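Local coordinates for DUF115 domain-containing protein (Magnetospirillum magneticum AMB-1, PDB 5MU5) that probably transfers sugar to flagellin as a Maf-type glycosyltransferase and is involved in formation of the bacterial flagellum, at residues Ser307-Met321 and Ala335-Ile348. Residues are numbered along the deposited sequence; the frame is centred on the assembly and turned at random.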
ATOM      1  N   SER A 307     -27.377  -2.050  -9.781  1.00 39.91           N
ATOM      2  CA  SER A 307     -28.209  -2.875 -10.645  1.00 43.53           C
ATOM      3  C   SER A 307     -29.675  -2.894 -10.208  1.00 43.51           C
ATOM      4  O   SER A 307     -30.584  -2.893 -11.046  1.00 41.48           O
ATOM      5  CB  SER A 307     -27.645  -4.300 -10.692  1.00 45.12           C
ATOM      6  OG  SER A 307     -27.573  -4.877  -9.389  1.00 46.24           O
ATOM      7  N   ARG A 308     -29.892  -2.865  -8.898  1.00 43.81           N
ATOM      8  CA  ARG A 308     -31.239  -2.879  -8.338  1.00 47.12           C
ATOM      9  C   ARG A 308     -32.116  -1.757  -8.892  1.00 45.39           C
ATOM     10  O   ARG A 308     -33.219  -2.014  -9.362  1.00 48.87           O
ATOM     11  CB  ARG A 308     -31.175  -2.810  -6.805  1.00 47.32           C
ATOM     12  CG  ARG A 308     -32.524  -2.876  -6.143  1.00 51.50           C
ATOM     13  CD  ARG A 308     -32.422  -2.979  -4.621  1.00 54.46           C
ATOM     14  NE  ARG A 308     -32.025  -4.312  -4.136  1.00 57.03           N
ATOM     15  CZ  ARG A 308     -32.803  -5.402  -4.152  1.00 57.00           C
ATOM     16  NH1 ARG A 308     -34.037  -5.361  -4.662  1.00 56.22           N
ATOM     17  NH2 ARG A 308     -32.335  -6.548  -3.673  1.00 54.92           N
ATOM     18  N   VAL A 309     -31.619  -0.523  -8.864  1.00 43.52           N
ATOM     19  CA  VAL A 309     -32.402   0.628  -9.317  1.00 42.35           C
ATOM     20  C   VAL A 309     -32.558   0.653 -10.848  1.00 42.06           C
ATOM     21  O   VAL A 309     -33.601   1.038 -11.376  1.00 45.75           O
ATOM     22  CB  VAL A 309     -31.850   1.977  -8.770  1.00 44.23           C
ATOM     23  CG1 VAL A 309     -30.456   2.304  -9.303  1.00 41.15           C
ATOM     24  CG2 VAL A 309     -32.828   3.109  -9.096  1.00 48.32           C
ATOM     25  N   LEU A 310     -31.534   0.222 -11.563  1.00 40.51           N
ATOM     26  CA  LEU A 310     -31.633   0.136 -13.005  1.00 41.20           C
ATOM     27  C   LEU A 310     -32.700  -0.890 -13.368  1.00 43.40           C
ATOM     28  O   LEU A 310     -33.650  -0.569 -14.101  1.00 42.19           O
ATOM     29  CB  LEU A 310     -30.286  -0.228 -13.633  1.00 41.63           C
ATOM     30  CG  LEU A 310     -29.191   0.797 -13.367  1.00 41.85           C
ATOM     31  CD1 LEU A 310     -27.835   0.264 -13.754  1.00 43.69           C
ATOM     32  CD2 LEU A 310     -29.473   2.089 -14.104  1.00 43.14           C
ATOM     33  N   LEU A 311     -32.572  -2.102 -12.831  1.00 43.68           N
ATOM     34  CA  LEU A 311     -33.506  -3.168 -13.190  1.00 48.07           C
ATOM     35  C   LEU A 311     -34.945  -2.882 -12.755  1.00 48.41           C
ATOM     36  O   LEU A 311     -35.861  -3.119 -13.523  1.00 52.87           O
ATOM     37  CB  LEU A 311     -33.036  -4.518 -12.648  1.00 48.81           C
ATOM     38  CG  LEU A 311     -31.738  -5.035 -13.261  1.00 50.97           C
ATOM     39  CD1 LEU A 311     -31.189  -6.198 -12.445  1.00 50.92           C
ATOM     40  CD2 LEU A 311     -31.926  -5.440 -14.719  1.00 52.68           C
ATOM     41  N   ALA A 312     -35.146  -2.362 -11.549  1.00 49.01           N
ATOM     42  CA  ALA A 312     -36.496  -2.009 -11.095  1.00 49.72           C
ATOM     43  C   ALA A 312     -37.163  -0.990 -12.031  1.00 51.73           C
ATOM     44  O   ALA A 312     -38.370  -0.962 -12.135  1.00 55.38           O
ATOM     45  CB  ALA A 312     -36.462  -1.474  -9.669  1.00 48.56           C
ATOM     46  N   ASN A 313     -36.374  -0.164 -12.721  1.00 55.01           N
ATOM     47  CA  ASN A 313     -36.908   0.824 -13.679  1.00 52.84           C
ATOM     48  C   ASN A 313     -36.891   0.378 -15.139  1.00 49.29           C
ATOM     49  O   ASN A 313     -37.099   1.192 -16.042  1.00 50.08           O
ATOM     50  CB  ASN A 313     -36.122   2.134 -13.545  1.00 54.97           C
ATOM     51  CG  ASN A 313     -36.414   2.855 -12.244  1.00 53.61           C
ATOM     52  OD1 ASN A 313     -37.391   3.579 -12.141  1.00 53.00           O
ATOM     53  ND2 ASN A 313     -35.550   2.682 -11.261  1.00 55.75           N
ATOM     54  N   GLY A 314     -36.631  -0.904 -15.373  1.00 47.46           N
ATOM     55  CA  GLY A 314     -36.591  -1.438 -16.714  1.00 49.23           C
ATOM     56  C   GLY A 314     -35.406  -0.946 -17.521  1.00 50.46           C
ATOM     57  O   GLY A 314     -35.538  -0.621 -18.699  1.00 51.18           O
ATOM     58  N   ILE A 315     -34.243  -0.881 -16.888  1.00 49.77           N
ATOM     59  CA  ILE A 315     -33.027  -0.488 -17.585  1.00 49.09           C
ATOM     60  C   ILE A 315     -32.126  -1.698 -17.574  1.00 48.60           C
ATOM     61  O   ILE A 315     -31.859  -2.251 -16.524  1.00 48.11           O
ATOM     62  CB  ILE A 315     -32.354   0.703 -16.903  1.00 48.27           C
ATOM     63  CG1 ILE A 315     -33.285   1.934 -16.975  1.00 49.10           C
ATOM     64  CG2 ILE A 315     -30.998   0.971 -17.537  1.00 48.51           C
ATOM     65  CD1 ILE A 315     -32.891   3.106 -16.082  1.00 46.18           C
ATOM     66  N   GLN A 316     -31.683  -2.125 -18.748  1.00 50.52           N
ATOM     67  CA  GLN A 316     -30.835  -3.305 -18.865  1.00 50.46           C
ATOM     68  C   GLN A 316     -29.341  -2.935 -18.828  1.00 45.08           C
ATOM     69  O   GLN A 316     -28.836  -2.319 -19.739  1.00 43.38           O
ATOM     70  CB  GLN A 316     -31.161  -4.028 -20.178  1.00 55.11           C
ATOM     71  CG  GLN A 316     -30.268  -5.219 -20.508  1.00 60.84           C
ATOM     72  CD  GLN A 316     -30.372  -6.341 -19.487  1.00 64.12           C
ATOM     73  OE1 GLN A 316     -31.466  -6.803 -19.168  1.00 69.61           O
ATOM     74  NE2 GLN A 316     -29.230  -6.795 -18.979  1.00 65.08           N
ATOM     75  N   PRO A 317     -28.629  -3.301 -17.755  1.00 43.10           N
ATOM     76  CA  PRO A 317     -27.182  -3.137 -17.823  1.00 42.23           C
ATOM     77  C   PRO A 317     -26.576  -3.977 -18.944  1.00 41.18           C
ATOM     78  O   PRO A 317     -27.015  -5.092 -19.178  1.00 43.13           O
ATOM     79  CB  PRO A 317     -26.681  -3.691 -16.488  1.00 41.47           C
ATOM     80  CG  PRO A 317     -27.854  -3.773 -15.610  1.00 42.25           C
ATOM     81  CD  PRO A 317     -29.077  -3.829 -16.462  1.00 43.28           C
ATOM     82  N   ASP A 318     -25.574  -3.446 -19.621  1.00 39.26           N
ATOM     83  CA  ASP A 318     -24.821  -4.203 -20.600  1.00 39.06           C
ATOM     84  C   ASP A 318     -23.739  -4.953 -19.845  1.00 40.13           C
ATOM     85  O   ASP A 318     -23.454  -6.122 -20.116  1.00 40.94           O
ATOM     86  CB  ASP A 318     -24.243  -3.256 -21.630  1.00 40.27           C
ATOM     87  CG  ASP A 318     -25.346  -2.559 -22.470  1.00 42.24           C
ATOM     88  OD1 ASP A 318     -25.964  -3.259 -23.303  1.00 42.19           O
ATOM     89  OD2 ASP A 318     -25.577  -1.323 -22.313  1.00 40.74           O
ATOM     90  N   PHE A 319     -23.153  -4.279 -18.860  1.00 40.70           N
ATOM     91  CA  PHE A 319     -22.159  -4.898 -17.996  1.00 39.05           C
ATOM     92  C   PHE A 319     -22.514  -4.688 -16.553  1.00 37.05           C
ATOM     93  O   PHE A 319     -23.017  -3.627 -16.194  1.00 36.25           O
ATOM     94  CB  PHE A 319     -20.762  -4.360 -18.287  1.00 38.88           C
ATOM     95  CG  PHE A 319     -20.306  -4.649 -19.680  1.00 40.91           C
ATOM     96  CD1 PHE A 319     -19.995  -5.947 -20.056  1.00 42.18           C
ATOM     97  CD2 PHE A 319     -20.220  -3.641 -20.626  1.00 42.06           C
ATOM     98  CE1 PHE A 319     -19.584  -6.240 -21.345  1.00 40.62           C
ATOM     99  CE2 PHE A 319     -19.814  -3.923 -21.916  1.00 44.41           C
ATOM    100  CZ  PHE A 319     -19.504  -5.233 -22.276  1.00 42.83           C
ATOM    101  N   GLN A 320     -22.291  -5.724 -15.753  1.00 35.66           N
ATOM    102  CA  GLN A 320     -22.446  -5.658 -14.308  1.00 36.97           C
ATOM    103  C   GLN A 320     -21.054  -5.856 -13.695  1.00 37.25           C
ATOM    104  O   GLN A 320     -20.358  -6.836 -13.991  1.00 33.48           O
ATOM    105  CB  GLN A 320     -23.435  -6.726 -13.812  1.00 39.45           C
ATOM    106  CG  GLN A 320     -23.509  -6.890 -12.294  1.00 41.06           C
ATOM    107  CD  GLN A 320     -24.124  -5.685 -11.602  1.00 44.54           C
ATOM    108  OE1 GLN A 320     -25.045  -5.053 -12.126  1.00 43.71           O
ATOM    109  NE2 GLN A 320     -23.628  -5.369 -10.417  1.00 44.86           N
ATOM    110  N   MET A 321     -20.652  -4.913 -12.844  1.00 37.02           N
ATOM    111  CA  MET A 321     -19.312  -4.943 -12.263  1.00 36.62           C
ATOM    112  C   MET A 321     -19.346  -5.465 -10.842  1.00 37.15           C
ATOM    113  O   MET A 321     -20.277  -5.151 -10.063  1.00 38.14           O
ATOM    114  CB  MET A 321     -18.686  -3.563 -12.246  1.00 37.17           C
ATOM    115  CG  MET A 321     -18.750  -2.810 -13.552  1.00 37.82           C
ATOM    116  SD  MET A 321     -17.812  -3.529 -14.895  1.00 38.88           S
ATOM    117  CE  MET A 321     -16.204  -3.691 -14.094  1.00 38.85           C
ATOM    118  N   ALA A 335     -29.838 -11.839  -4.664  1.00 51.74           N
ATOM    119  CA  ALA A 335     -31.168 -11.292  -4.310  1.00 51.37           C
ATOM    120  C   ALA A 335     -31.742 -10.426  -5.445  1.00 49.99           C
ATOM    121  O   ALA A 335     -32.933 -10.470  -5.738  1.00 53.17           O
ATOM    122  CB  ALA A 335     -31.076 -10.482  -3.015  1.00 49.98           C
ATOM    123  N   VAL A 336     -30.882  -9.646  -6.090  1.00 50.26           N
ATOM    124  CA  VAL A 336     -31.301  -8.816  -7.222  1.00 49.37           C
ATOM    125  C   VAL A 336     -31.672  -9.695  -8.425  1.00 50.38           C
ATOM    126  O   VAL A 336     -32.659  -9.431  -9.092  1.00 52.57           O
ATOM    127  CB  VAL A 336     -30.214  -7.808  -7.626  1.00 47.20           C
ATOM    128  CG1 VAL A 336     -30.678  -6.996  -8.813  1.00 47.99           C
ATOM    129  CG2 VAL A 336     -29.852  -6.888  -6.461  1.00 46.45           C
ATOM    130  N   HIS A 337     -30.867 -10.717  -8.701  1.00 49.64           N
ATOM    131  CA  HIS A 337     -31.155 -11.705  -9.753  1.00 52.16           C
ATOM    132  C   HIS A 337     -32.504 -12.402  -9.527  1.00 54.94           C
ATOM    133  O   HIS A 337     -33.325 -12.538 -10.438  1.00 50.98           O
ATOM    134  CB  HIS A 337     -30.041 -12.760  -9.771  1.00 53.43           C
ATOM    135  CG  HIS A 337     -30.256 -13.868 -10.754  1.00 57.50           C
ATOM    136  ND1 HIS A 337     -30.115 -13.701 -12.118  1.00 61.80           N
ATOM    137  CD2 HIS A 337     -30.555 -15.172 -10.567  1.00 56.65           C
ATOM    138  CE1 HIS A 337     -30.339 -14.848 -12.729  1.00 59.85           C
ATOM    139  NE2 HIS A 337     -30.606 -15.756 -11.809  1.00 61.98           N
ATOM    140  N   GLU A 338     -32.706 -12.849  -8.295  1.00 56.28           N
ATOM    141  CA  GLU A 338     -33.939 -13.487  -7.880  1.00 60.77           C
ATOM    142  C   GLU A 338     -35.142 -12.563  -8.093  1.00 58.59           C
ATOM    143  O   GLU A 338     -36.167 -13.007  -8.552  1.00 57.24           O
ATOM    144  CB  GLU A 338     -33.834 -13.883  -6.399  1.00 67.24           C
ATOM    145  CG  GLU A 338     -35.128 -14.335  -5.743  1.00 74.50           C
ATOM    146  CD  GLU A 338     -35.646 -15.626  -6.327  1.00 83.41           C
ATOM    147  OE1 GLU A 338     -34.839 -16.567  -6.488  1.00 92.09           O
ATOM    148  OE2 GLU A 338     -36.861 -15.711  -6.612  1.00 90.67           O
ATOM    149  N   GLU A 339     -35.011 -11.280  -7.766  1.00 58.58           N
ATOM    150  CA  GLU A 339     -36.147 -10.358  -7.862  1.00 56.61           C
ATOM    151  C   GLU A 339     -36.429  -9.844  -9.270  1.00 52.51           C
ATOM    152  O   GLU A 339     -37.574  -9.723  -9.639  1.00 50.56           O
ATOM    153  CB  GLU A 339     -35.969  -9.177  -6.900  1.00 56.69           C
ATOM    154  CG  GLU A 339     -37.142  -8.202  -6.914  1.00 59.59           C
ATOM    155  CD  GLU A 339     -37.101  -7.181  -5.783  1.00 63.73           C
ATOM    156  OE1 GLU A 339     -36.208  -7.261  -4.904  1.00 63.79           O
ATOM    157  OE2 GLU A 339     -37.976  -6.287  -5.772  1.00 68.58           O
ATOM    158  N   PHE A 340     -35.390  -9.528 -10.039  1.00 51.62           N
ATOM    159  CA  PHE A 340     -35.549  -8.935 -11.375  1.00 50.55           C
ATOM    160  C   PHE A 340     -34.944  -9.711 -12.529  1.00 50.46           C
ATOM    161  O   PHE A 340     -35.352  -9.511 -13.671  1.00 47.92           O
ATOM    162  CB  PHE A 340     -34.901  -7.557 -11.413  1.00 50.52           C
ATOM    163  CG  PHE A 340     -35.403  -6.623 -10.363  1.00 53.29           C
ATOM    164  CD1 PHE A 340     -36.651  -6.011 -10.489  1.00 53.32           C
ATOM    165  CD2 PHE A 340     -34.622  -6.341  -9.247  1.00 54.56           C
ATOM    166  CE1 PHE A 340     -37.111  -5.135  -9.513  1.00 55.06           C
ATOM    167  CE2 PHE A 340     -35.079  -5.472  -8.267  1.00 56.32           C
ATOM    168  CZ  PHE A 340     -36.326  -4.867  -8.402  1.00 55.72           C
ATOM    169  N   GLY A 341     -33.943 -10.551 -12.255  1.00 49.85           N
ATOM    170  CA  GLY A 341     -33.207 -11.235 -13.321  1.00 48.44           C
ATOM    171  C   GLY A 341     -32.226 -10.257 -13.943  1.00 48.09           C
ATOM    172  O   GLY A 341     -32.459  -9.061 -13.935  1.00 48.44           O
ATOM    173  N   PHE A 342     -31.125 -10.759 -14.486  1.00 49.90           N
ATOM    174  CA  PHE A 342     -30.096  -9.898 -15.079  1.00 50.36           C
ATOM    175  C   PHE A 342     -30.118  -9.862 -16.592  1.00 51.77           C
ATOM    176  O   PHE A 342     -29.320  -9.156 -17.211  1.00 52.44           O
ATOM    177  CB  PHE A 342     -28.703 -10.299 -14.575  1.00 51.05           C
ATOM    178  CG  PHE A 342     -28.334  -9.650 -13.286  1.00 51.65           C
ATOM    179  CD1 PHE A 342     -27.853  -8.346 -13.280  1.00 52.88           C
ATOM    180  CD2 PHE A 342     -28.473 -10.320 -12.086  1.00 54.49           C
ATOM    181  CE1 PHE A 342     -27.514  -7.729 -12.095  1.00 54.25           C
ATOM    182  CE2 PHE A 342     -28.137  -9.709 -10.889  1.00 54.66           C
ATOM    183  CZ  PHE A 342     -27.664  -8.414 -10.893  1.00 54.62           C
ATOM    184  N   GLY A 343     -31.032 -10.610 -17.196  1.00 52.74           N
ATOM    185  CA  GLY A 343     -31.193 -10.591 -18.645  1.00 51.30           C
ATOM    186  C   GLY A 343     -29.930 -10.982 -19.383  1.00 51.52           C
ATOM    187  O   GLY A 343     -29.313 -11.998 -19.078  1.00 49.54           O
ATOM    188  N   SER A 344     -29.542 -10.156 -20.348  1.00 50.65           N
ATOM    189  CA  SER A 344     -28.360 -10.417 -21.169  1.00 51.65           C
ATOM    190  C   SER A 344     -27.061  -9.767 -20.639  1.00 49.04           C
ATOM    191  O   SER A 344     -26.075  -9.716 -21.359  1.00 49.84           O
ATOM    192  CB  SER A 344     -28.621  -9.868 -22.561  1.00 52.05           C
ATOM    193  OG  SER A 344     -28.823  -8.468 -22.454  1.00 57.38           O
ATOM    194  N   ALA A 345     -27.062  -9.261 -19.406  1.00 46.43           N
ATOM    195  CA  ALA A 345     -25.878  -8.582 -18.855  1.00 44.65           C
ATOM    196  C   ALA A 345     -24.677  -9.512 -18.735  1.00 40.39           C
ATOM    197  O   ALA A 345     -24.814 -10.646 -18.333  1.00 40.22           O
ATOM    198  CB  ALA A 345     -26.197  -7.971 -17.489  1.00 44.64           C
ATOM    199  N   THR A 346     -23.508  -9.021 -19.117  1.00 39.12           N
ATOM    200  CA  THR A 346     -22.253  -9.728 -18.905  1.00 38.37           C
ATOM    201  C   THR A 346     -21.693  -9.223 -17.582  1.00 37.95           C
ATOM    202  O   THR A 346     -21.746  -8.031 -17.297  1.00 37.61           O
ATOM    203  CB  THR A 346     -21.269  -9.431 -20.054  1.00 40.43           C
ATOM    204  OG1 THR A 346     -21.727 -10.106 -21.216  1.00 45.95           O
ATOM    205  CG2 THR A 346     -19.843  -9.903 -19.758  1.00 40.26           C
ATOM    206  N   LEU A 347     -21.176 -10.130 -16.772  1.00 38.73           N
ATOM    207  CA  LEU A 347     -20.532  -9.774 -15.516  1.00 40.51           C
ATOM    208  C   LEU A 347     -19.037  -9.564 -15.761  1.00 39.18           C
ATOM    209  O   LEU A 347     -18.382 -10.422 -16.339  1.00 37.35           O
ATOM    210  CB  LEU A 347     -20.768 -10.888 -14.492  1.00 43.83           C
ATOM    211  CG  LEU A 347     -20.181 -10.856 -13.070  1.00 46.86           C
ATOM    212  CD1 LEU A 347     -18.687 -11.082 -13.095  1.00 49.75           C
ATOM    213  CD2 LEU A 347     -20.494  -9.580 -12.322  1.00 46.39           C
ATOM    214  N   ILE A 348     -18.510  -8.409 -15.358  1.00 36.84           N
ATOM    215  CA  ILE A 348     -17.068  -8.186 -15.395  1.00 35.87           C
ATOM    216  C   ILE A 348     -16.657  -8.111 -13.954  1.00 35.89           C
ATOM    217  O   ILE A 348     -17.069  -7.203 -13.238  1.00 34.80           O
ATOM    218  CB  ILE A 348     -16.654  -6.878 -16.074  1.00 36.19           C
ATOM    219  CG1 ILE A 348     -17.109  -6.881 -17.536  1.00 36.61           C
ATOM    220  CG2 ILE A 348     -15.137  -6.687 -15.959  1.00 35.61           C
ATOM    221  CD1 ILE A 348     -16.774  -5.596 -18.269  1.00 37.98           C
TER
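The side-chain amide of Gln316 ties two loops together: its NE2 donates to Phe342 O across the contact (3.0 Å, nearly straight at 172°) and also to Pro317 O next to it in sequence. A bend at chi2 (63°) brings NE2 within reach of both carbonyls. Phe342 O is gripped twice, since Ala345 N, closing the type II' turn Phe342-Ala345, arrives from the opposite face of its carbonyl plane. Upstream, helix 307-312 and the helical turns 335-340 run almost parallel (6° between their axes). Leu311 points between them, CD1 lying over one face of the Phe342 ring, 4.3 Å from its centroid, and against Val336 CG1; Ala312 packs on the Phe340 ring, whose opposite face carries Glu339 CG. At the partly exposed end, Arg308 NH1 forms a salt bridge with Glu339 OE1 (2.9 Å); OE1 lies in the guanidinium plane, whereas NH1 meets the carboxylate from above. Beyond the loops, strands 319-322 and 346-350 pair in parallel through Thr346 N to Asp318 O, Gln320 N to Thr346 O and Ile348 N to Gln320 O. Gln320's buried amide is held by Ser302 and Gly304. Strand 319-322, helix 327-340 and strand 346-350 thus form a beta-alpha-beta crossover, consistent with a Rossmann-like fold.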